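Local coordinates for protein polymeric Immunoglobulin Receptor (Oncorhynchus mykiss, PDB 5F1S) that probably binds polymeric immunoglobulins for mucosal immunity, as polymeric Ig receptors do, at residues A[193-198]-A[202-207]. Sequence-based numbering, arbitrary orientation.
Sequences WYWCAA and QVAVYI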
# COMPACT_ATOMS: atom_id res chain seq x y z
N TRP A 193 -5.63 -12.97 18.92
CA TRP A 193 -4.70 -12.03 18.33
C TRP A 193 -3.34 -12.67 18.04
O TRP A 193 -2.80 -13.42 18.87
CB TRP A 193 -4.49 -10.85 19.26
CG TRP A 193 -5.64 -9.87 19.26
CD1 TRP A 193 -6.60 -9.71 20.23
CD2 TRP A 193 -5.94 -8.93 18.22
NE1 TRP A 193 -7.47 -8.72 19.84
CE2 TRP A 193 -7.10 -8.23 18.62
CE3 TRP A 193 -5.34 -8.61 17.00
CZ2 TRP A 193 -7.65 -7.21 17.84
CZ3 TRP A 193 -5.91 -7.61 16.22
CH2 TRP A 193 -7.05 -6.91 16.66
N TYR A 194 -2.79 -12.27 16.90
CA TYR A 194 -1.51 -12.75 16.37
C TYR A 194 -0.72 -11.56 15.86
O TYR A 194 -1.24 -10.46 15.67
CB TYR A 194 -1.71 -13.72 15.21
CG TYR A 194 -2.34 -15.02 15.64
CD1 TYR A 194 -1.55 -16.14 15.91
CD2 TYR A 194 -3.74 -15.12 15.80
CE1 TYR A 194 -2.12 -17.32 16.32
CE2 TYR A 194 -4.33 -16.29 16.23
CZ TYR A 194 -3.50 -17.41 16.47
OH TYR A 194 -4.02 -18.60 16.89
N TRP A 195 0.54 -11.83 15.51
CA TRP A 195 1.42 -10.85 14.90
C TRP A 195 2.02 -11.41 13.63
O TRP A 195 2.49 -12.56 13.63
CB TRP A 195 2.56 -10.48 15.84
CG TRP A 195 2.25 -9.87 17.12
CD1 TRP A 195 2.38 -10.46 18.34
CD2 TRP A 195 1.79 -8.55 17.36
NE1 TRP A 195 2.04 -9.57 19.34
CE2 TRP A 195 1.70 -8.38 18.76
CE3 TRP A 195 1.48 -7.48 16.54
CZ2 TRP A 195 1.26 -7.20 19.34
CZ3 TRP A 195 1.06 -6.26 17.14
CH2 TRP A 195 0.97 -6.15 18.52
N CYS A 196 2.00 -10.60 12.56
CA CYS A 196 2.96 -10.70 11.45
C CYS A 196 4.14 -9.84 11.86
O CYS A 196 3.95 -8.70 12.24
CB CYS A 196 2.39 -10.14 10.12
SG CYS A 196 0.99 -10.94 9.44
N ALA A 197 5.37 -10.36 11.75
CA ALA A 197 6.48 -9.55 12.25
C ALA A 197 7.73 -9.81 11.44
O ALA A 197 7.87 -10.84 10.79
CB ALA A 197 6.82 -9.79 13.74
N ALA A 198 8.58 -8.80 11.40
CA ALA A 198 9.89 -8.88 10.78
C ALA A 198 10.77 -7.87 11.50
O ALA A 198 10.34 -6.75 11.77
CB ALA A 198 9.83 -8.61 9.27
N GLN A 202 5.88 -5.03 13.70
CA GLN A 202 4.84 -6.04 13.75
C GLN A 202 3.52 -5.42 13.31
O GLN A 202 3.36 -4.20 13.33
CB GLN A 202 4.70 -6.65 15.14
CG GLN A 202 4.77 -5.72 16.33
CD GLN A 202 4.91 -6.48 17.68
OE1 GLN A 202 5.61 -7.51 17.79
NE2 GLN A 202 4.26 -5.96 18.71
N VAL A 203 2.60 -6.26 12.87
CA VAL A 203 1.23 -5.82 12.63
C VAL A 203 0.29 -6.87 13.21
O VAL A 203 0.52 -8.08 13.06
CB VAL A 203 0.95 -5.57 11.12
CG1 VAL A 203 1.12 -6.81 10.27
CG2 VAL A 203 -0.49 -5.07 10.98
N ALA A 204 -0.73 -6.41 13.94
CA ALA A 204 -1.68 -7.30 14.62
C ALA A 204 -2.75 -7.84 13.67
O ALA A 204 -3.27 -7.12 12.81
CB ALA A 204 -2.31 -6.56 15.81
N VAL A 205 -3.07 -9.12 13.84
CA VAL A 205 -4.07 -9.82 13.05
C VAL A 205 -4.92 -10.62 14.03
O VAL A 205 -4.39 -11.31 14.91
CB VAL A 205 -3.45 -10.76 12.01
CG1 VAL A 205 -4.53 -11.42 11.12
CG2 VAL A 205 -2.42 -10.00 11.15
N TYR A 206 -6.24 -10.51 13.90
CA TYR A 206 -7.18 -11.29 14.69
C TYR A 206 -7.74 -12.43 13.86
O TYR A 206 -8.18 -12.20 12.74
CB TYR A 206 -8.34 -10.41 15.19
CG TYR A 206 -9.15 -11.11 16.27
CD1 TYR A 206 -10.25 -11.90 15.94
CD2 TYR A 206 -8.82 -10.99 17.62
CE1 TYR A 206 -10.99 -12.56 16.91
CE2 TYR A 206 -9.55 -11.64 18.60
CZ TYR A 206 -10.66 -12.42 18.25
OH TYR A 206 -11.40 -13.08 19.21
N ILE A 207 -7.72 -13.64 14.42
CA ILE A 207 -8.32 -14.82 13.80
C ILE A 207 -9.56 -15.18 14.61
O ILE A 207 -9.46 -15.42 15.82
CB ILE A 207 -7.35 -16.01 13.76
CG1 ILE A 207 -6.04 -15.65 13.02
CG2 ILE A 207 -8.02 -17.24 13.11
CD1 ILE A 207 -6.26 -15.27 11.57
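The backbone N of Y194 meets V205 O at 2.7 Å, the shortest polar bond of this antiparallel ladder, and V205 N bonds back to Y194 O. Two residues on, C196 and V203 exchange a second pair, with V203 N 2.9 Å from C196 O. On the face carrying the tryptophans, Y206 turns its ring edge onto the face of the W193 five-membered ring in a T-shaped pair, planes 76° apart, its CD2 3.4 Å from W193 CE2; Y206 CB sits over the six-membered ring. The Q202 amide lies nearly flat on W195, tilted 20°, with NE2 3.3 Å from W195 CH2. With CG between its own backbone N and carbonyl carbon (chi1 42°), Q202 lays CG over the six-membered ring, and the extended chain beyond carries the amide along the indole. W195 CZ3 also rests on A204 CB; a serine in place of this tryptophan would probably leave the Q202 amide without its platform and A204 CB uncovered. On the other face, C196 CB packs on V203 CG1 and I207 CG1 lies 3.6 Å from Y194 CD2. C196 is disulfide-bonded to C133, while the Y194 hydroxyl bonds D190 O, as in the tyrosine corner; segments 193-198 and 202-207 form the F–G hairpin of a V-set immunoglobulin domain.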